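Leucine aminopeptidase 2, chloroplastic (Streptomyces sp. BC16019, PDB 5LHJ) probably acts as a metal-dependent M17-family aminopeptidase that removes N-terminal residues from peptides, here in the maturation of bottromycin. Local coordinates at residues Gly321-Asp333 / Glu338-Asp352. Numbering follows the deposited sequence.
Sequences GALRVGDVVRHLD and EITHTDNEGRVVLAD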
loop_
_atom_site.group_PDB
_atom_site.type_symbol
_atom_site.label_atom_id
_atom_site.label_comp_id
_atom_site.label_asym_id
_atom_site.label_seq_id
_atom_site.Cartn_x
_atom_site.Cartn_y
_atom_site.Cartn_z
ATOM N N GLY A 321 2.589 -25.141 -13.075
ATOM C CA GLY A 321 3.624 -25.257 -14.105
ATOM C C GLY A 321 4.028 -23.970 -14.796
ATOM O O GLY A 321 4.598 -24.023 -15.876
ATOM N N ALA A 322 3.783 -22.819 -14.169
ATOM C CA ALA A 322 4.043 -21.518 -14.799
ATOM C C ALA A 322 5.505 -21.089 -14.714
ATOM O O ALA A 322 6.248 -21.512 -13.833
ATOM C CB ALA A 322 3.166 -20.445 -14.177
ATOM N N LEU A 323 5.891 -20.208 -15.634
ATOM C CA LEU A 323 7.230 -19.622 -15.659
ATOM C C LEU A 323 7.589 -19.001 -14.309
ATOM O O LEU A 323 6.785 -18.273 -13.733
ATOM C CB LEU A 323 7.296 -18.550 -16.753
ATOM C CG LEU A 323 8.670 -17.923 -17.041
ATOM C CD1 LEU A 323 9.757 -18.934 -17.348
ATOM C CD2 LEU A 323 8.524 -16.966 -18.202
ATOM N N ARG A 324 8.775 -19.320 -13.796
ATOM C CA ARG A 324 9.174 -18.914 -12.447
ATOM C C ARG A 324 10.146 -17.751 -12.485
ATOM O O ARG A 324 11.000 -17.677 -13.355
ATOM C CB ARG A 324 9.854 -20.072 -11.699
ATOM C CG ARG A 324 8.979 -21.299 -11.418
ATOM C CD ARG A 324 9.798 -22.558 -11.158
ATOM N NE ARG A 324 10.283 -23.006 -12.444
ATOM C CZ ARG A 324 10.228 -24.223 -12.959
ATOM N NH1 ARG A 324 9.822 -25.299 -12.280
ATOM N NH2 ARG A 324 10.686 -24.353 -14.197
ATOM N N VAL A 325 10.061 -16.885 -11.481
ATOM C CA VAL A 325 11.094 -15.878 -11.245
ATOM C C VAL A 325 12.424 -16.594 -10.978
ATOM O O VAL A 325 12.474 -17.532 -10.166
ATOM C CB VAL A 325 10.727 -14.970 -10.044
ATOM C CG1 VAL A 325 11.888 -14.050 -9.673
ATOM C CG2 VAL A 325 9.472 -14.168 -10.365
ATOM N N GLY A 326 13.476 -16.179 -11.678
ATOM C CA GLY A 326 14.790 -16.833 -11.579
ATOM C C GLY A 326 15.085 -17.811 -12.702
ATOM O O GLY A 326 16.252 -18.189 -12.897
ATOM N N ASP A 327 14.058 -18.226 -13.445
ATOM C CA ASP A 327 14.272 -19.086 -14.612
ATOM C C ASP A 327 15.092 -18.370 -15.667
ATOM O O ASP A 327 15.110 -17.138 -15.724
ATOM C CB ASP A 327 12.954 -19.557 -15.217
ATOM C CG ASP A 327 12.294 -20.665 -14.402
ATOM O OD1 ASP A 327 12.900 -21.143 -13.408
ATOM O OD2 ASP A 327 11.166 -21.054 -14.774
ATOM N N VAL A 328 15.785 -19.160 -16.473
ATOM C CA VAL A 328 16.589 -18.629 -17.555
ATOM C C VAL A 328 16.075 -19.221 -18.855
ATOM O O VAL A 328 15.911 -20.450 -18.973
ATOM C CB VAL A 328 18.101 -18.889 -17.327
ATOM C CG1 VAL A 328 18.914 -18.547 -18.568
ATOM C CG2 VAL A 328 18.593 -18.087 -16.135
ATOM N N VAL A 329 15.824 -18.341 -19.823
ATOM C CA VAL A 329 15.419 -18.721 -21.170
ATOM C C VAL A 329 16.642 -18.657 -22.088
ATOM O O VAL A 329 17.320 -17.627 -22.151
ATOM C CB VAL A 329 14.303 -17.793 -21.702
ATOM C CG1 VAL A 329 14.010 -18.081 -23.170
ATOM C CG2 VAL A 329 13.051 -17.942 -20.846
ATOM N N ARG A 330 16.913 -19.755 -22.796
ATOM C CA ARG A 330 17.931 -19.788 -23.846
ATOM C C ARG A 330 17.236 -19.576 -25.191
ATOM O O ARG A 330 16.468 -20.426 -25.647
ATOM C CB ARG A 330 18.680 -21.128 -23.815
ATOM C CG ARG A 330 19.642 -21.394 -24.973
ATOM C CD ARG A 330 21.100 -21.120 -24.683
ATOM N NE ARG A 330 21.576 -21.633 -23.391
ATOM C CZ ARG A 330 22.797 -21.410 -22.900
ATOM N NH1 ARG A 330 23.694 -20.712 -23.600
ATOM N NH2 ARG A 330 23.125 -21.879 -21.696
ATOM N N HIS A 331 17.545 -18.450 -25.828
ATOM C CA HIS A 331 16.839 -18.014 -27.026
ATOM C C HIS A 331 17.367 -18.677 -28.291
ATOM O O HIS A 331 18.397 -19.379 -28.270
ATOM C CB HIS A 331 16.925 -16.486 -27.159
ATOM C CG HIS A 331 16.187 -15.751 -26.087
ATOM N ND1 HIS A 331 14.813 -15.636 -26.067
ATOM C CD2 HIS A 331 16.634 -15.082 -25.000
ATOM C CE1 HIS A 331 14.447 -14.930 -25.010
ATOM N NE2 HIS A 331 15.533 -14.588 -24.346
ATOM N N LEU A 332 16.658 -18.432 -29.392
ATOM C CA LEU A 332 17.007 -18.955 -30.729
ATOM C C LEU A 332 18.407 -18.549 -31.228
ATOM O O LEU A 332 19.014 -19.294 -32.015
ATOM C CB LEU A 332 15.934 -18.497 -31.737
ATOM C CG LEU A 332 16.007 -18.967 -33.199
ATOM C CD1 LEU A 332 15.944 -20.476 -33.267
ATOM C CD2 LEU A 332 14.842 -18.371 -33.979
ATOM N N ASP A 333 18.914 -17.395 -30.790
ATOM C CA ASP A 333 20.266 -16.936 -31.128
ATOM C C ASP A 333 21.353 -17.420 -30.149
ATOM O O ASP A 333 22.504 -17.006 -30.265
ATOM C CB ASP A 333 20.331 -15.405 -31.277
ATOM C CG ASP A 333 20.099 -14.647 -29.959
ATOM O OD1 ASP A 333 19.826 -15.263 -28.917
ATOM O OD2 ASP A 333 20.179 -13.405 -29.995
ATOM N N GLU A 338 17.350 -13.910 -18.026
ATOM C CA GLU A 338 16.885 -14.222 -16.688
ATOM C C GLU A 338 15.532 -13.560 -16.447
ATOM O O GLU A 338 15.393 -12.349 -16.651
ATOM C CB GLU A 338 17.876 -13.715 -15.648
ATOM C CG GLU A 338 17.497 -14.084 -14.224
ATOM C CD GLU A 338 18.382 -13.453 -13.161
ATOM O OE1 GLU A 338 19.119 -12.473 -13.438
ATOM O OE2 GLU A 338 18.309 -13.933 -12.013
ATOM N N ILE A 339 14.552 -14.354 -16.014
ATOM C CA ILE A 339 13.208 -13.864 -15.707
ATOM C C ILE A 339 13.205 -13.296 -14.298
ATOM O O ILE A 339 13.129 -14.033 -13.305
ATOM C CB ILE A 339 12.120 -14.966 -15.852
ATOM C CG1 ILE A 339 12.183 -15.627 -17.238
ATOM C CG2 ILE A 339 10.721 -14.384 -15.576
ATOM C CD1 ILE A 339 12.025 -14.690 -18.419
ATOM N N THR A 340 13.314 -11.978 -14.193
ATOM C CA THR A 340 13.268 -11.327 -12.887
ATOM C C THR A 340 11.868 -10.828 -12.504
ATOM O O THR A 340 11.640 -10.487 -11.343
ATOM C CB THR A 340 14.278 -10.177 -12.830
ATOM O OG1 THR A 340 14.031 -9.281 -13.910
ATOM C CG2 THR A 340 15.721 -10.726 -12.951
ATOM N N HIS A 341 10.941 -10.765 -13.464
ATOM C CA HIS A 341 9.547 -10.404 -13.185
ATOM C C HIS A 341 8.697 -11.031 -14.287
ATOM O O HIS A 341 8.931 -10.748 -15.463
ATOM C CB HIS A 341 9.387 -8.857 -13.144
ATOM C CG HIS A 341 8.150 -8.386 -12.443
ATOM N ND1 HIS A 341 6.889 -8.731 -12.864
ATOM C CD2 HIS A 341 7.974 -7.597 -11.355
ATOM C CE1 HIS A 341 5.984 -8.185 -12.069
ATOM N NE2 HIS A 341 6.618 -7.503 -11.133
ATOM N N THR A 342 7.726 -11.871 -13.918
ATOM C CA THR A 342 6.907 -12.583 -14.909
ATOM C C THR A 342 5.904 -11.691 -15.668
ATOM O O THR A 342 5.349 -12.118 -16.674
ATOM C CB THR A 342 6.152 -13.786 -14.300
ATOM O OG1 THR A 342 5.173 -13.322 -13.362
ATOM C CG2 THR A 342 7.121 -14.753 -13.633
ATOM N N ASP A 343 5.648 -10.483 -15.177
ATOM C CA ASP A 343 4.817 -9.498 -15.889
ATOM C C ASP A 343 5.520 -8.804 -17.076
ATOM O O ASP A 343 4.841 -8.171 -17.891
ATOM C CB ASP A 343 4.254 -8.456 -14.920
ATOM C CG ASP A 343 3.107 -7.635 -15.511
ATOM O OD1 ASP A 343 2.279 -8.171 -16.281
ATOM O OD2 ASP A 343 3.023 -6.427 -15.188
ATOM N N ASN A 344 6.844 -8.936 -17.215
ATOM C CA ASN A 344 7.547 -8.433 -18.410
ATOM C C ASN A 344 7.758 -9.576 -19.413
ATOM O O ASN A 344 8.871 -9.828 -19.895
ATOM C CB ASN A 344 8.869 -7.751 -18.051
ATOM C CG ASN A 344 8.681 -6.329 -17.528
ATOM O OD1 ASN A 344 7.555 -5.811 -17.449
ATOM N ND2 ASN A 344 9.790 -5.682 -17.182
ATOM N N GLU A 345 6.656 -10.237 -19.736
ATOM C CA GLU A 345 6.688 -11.443 -20.575
ATOM C C GLU A 345 6.724 -11.110 -22.062
ATOM O O GLU A 345 7.259 -11.888 -22.840
ATOM C CB GLU A 345 5.513 -12.378 -20.231
ATOM C CG GLU A 345 4.230 -12.202 -21.035
ATOM C CD GLU A 345 3.490 -10.907 -20.819
ATOM O OE1 GLU A 345 3.789 -10.162 -19.857
ATOM O OE2 GLU A 345 2.581 -10.633 -21.622
ATOM N N GLY A 346 6.158 -9.966 -22.457
ATOM C CA GLY A 346 6.079 -9.587 -23.863
ATOM C C GLY A 346 7.426 -9.551 -24.568
ATOM O O GLY A 346 7.582 -10.086 -25.677
ATOM N N ARG A 347 8.418 -8.926 -23.928
ATOM C CA ARG A 347 9.730 -8.806 -24.555
ATOM C C ARG A 347 10.394 -10.179 -24.736
ATOM O O ARG A 347 11.092 -10.416 -25.720
ATOM C CB ARG A 347 10.629 -7.829 -23.781
ATOM C CG ARG A 347 11.118 -8.299 -22.414
ATOM C CD ARG A 347 11.636 -7.115 -21.601
ATOM N NE ARG A 347 10.535 -6.247 -21.214
ATOM C CZ ARG A 347 10.626 -5.122 -20.497
ATOM N NH1 ARG A 347 11.793 -4.656 -20.064
ATOM N NH2 ARG A 347 9.519 -4.460 -20.221
ATOM N N VAL A 348 10.130 -11.080 -23.798
ATOM C CA VAL A 348 10.673 -12.440 -23.812
ATOM C C VAL A 348 10.054 -13.260 -24.961
ATOM O O VAL A 348 10.755 -14.005 -25.632
ATOM C CB VAL A 348 10.461 -13.124 -22.427
ATOM C CG1 VAL A 348 10.875 -14.590 -22.445
ATOM C CG2 VAL A 348 11.212 -12.369 -21.342
ATOM N N VAL A 349 8.758 -13.094 -25.183
ATOM C CA VAL A 349 8.051 -13.737 -26.289
ATOM C C VAL A 349 8.549 -13.199 -27.654
ATOM O O VAL A 349 8.808 -13.967 -28.589
ATOM C CB VAL A 349 6.526 -13.534 -26.148
ATOM C CG1 VAL A 349 5.795 -13.994 -27.387
ATOM C CG2 VAL A 349 5.981 -14.256 -24.912
ATOM N N LEU A 350 8.671 -11.883 -27.770
ATOM C CA LEU A 350 9.096 -11.251 -29.014
ATOM C C LEU A 350 10.534 -11.578 -29.420
ATOM O O LEU A 350 10.825 -11.625 -30.613
ATOM C CB LEU A 350 8.943 -9.731 -28.923
ATOM C CG LEU A 350 7.512 -9.193 -28.811
ATOM C CD1 LEU A 350 7.498 -7.705 -28.444
ATOM C CD2 LEU A 350 6.780 -9.433 -30.096
ATOM N N ALA A 351 11.418 -11.778 -28.437
ATOM C CA ALA A 351 12.863 -11.956 -28.676
ATOM C C ALA A 351 13.168 -12.953 -29.789
ATOM O O ALA A 351 13.796 -12.616 -30.798
ATOM C CB ALA A 351 13.554 -12.383 -27.389
ATOM N N ASP A 352 12.671 -14.173 -29.646
ATOM C CA ASP A 352 13.005 -15.235 -30.615
ATOM C C ASP A 352 12.350 -14.987 -31.963
ATOM O O ASP A 352 12.902 -15.343 -33.001
ATOM C CB ASP A 352 12.591 -16.601 -30.079
ATOM C CG ASP A 352 13.111 -16.837 -28.694
ATOM O OD1 ASP A 352 14.270 -17.278 -28.586
ATOM O OD2 ASP A 352 12.409 -16.520 -27.695
HETATM O O HOH W 1 18.394 -16.838 -11.736
#
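Ile339 reaches across to Leu323 and the turn at Arg324-Asp327, and can be followed atom by atom. Its CB lies over two backbone oxygens, those of Arg324 and Asp327. With CG1 beside the backbone N (chi1 -54°), the longer branch runs inward: CG1 passes Asp327 O and packs against Leu323, 4.0 Å from its CD2, and CD1 at the tip touches both Leu323 CD2 and Val329 CG2. CG2, the shorter branch, stays near Arg324 O. The main chain of Ile339 is gripped as well, and nearly straight: Gly326 N donates to Ile339 O over 2.7 Å, and Ile339 N to Asp327 O over 2.9 Å. Gly326 belongs to a type II turn, Arg324 to Asp327, whose backbone angles favour glycine there; a water bridges Gly326 O and Glu338 OE2. Beyond the turn, Val328 and Glu338 form an antiparallel, non-hydrogen-bonded pair, the end of a small hairpin in the M17 catalytic domain. From it the chain passes through Asp343 and Glu345, both manganese ligands in metal-bound forms of this enzyme, into helix 345-358. Thr342, just ahead of them, sets CG2 3.5 Å from Leu323 O and also against Val325 CG2, the two side chains crossing at about a right angle, while its OG1 bonds to Gly268 and Ser271. At the other end of the contact, Asp352 of the helix takes hydrogen bonds from residues 331-332. His331 ND1 donates to Asp352 OD2 at 3.0 Å, exactly in the ring plane but 32° out of the carboxylate plane, and Leu332 N reaches Asp352 OD1 at 2.8 Å, nearly along the C-O axis. With these donors, and a weak second bond from ND1 to OD1, the carboxylate's rotation is restrained; NE2 of the same ring is bonded to Thr337. One face of the imidazole rests on Val329 CG1, offset toward the rim, while Ala351 CB approaches His331 CE1 obliquely at 3.6 Å.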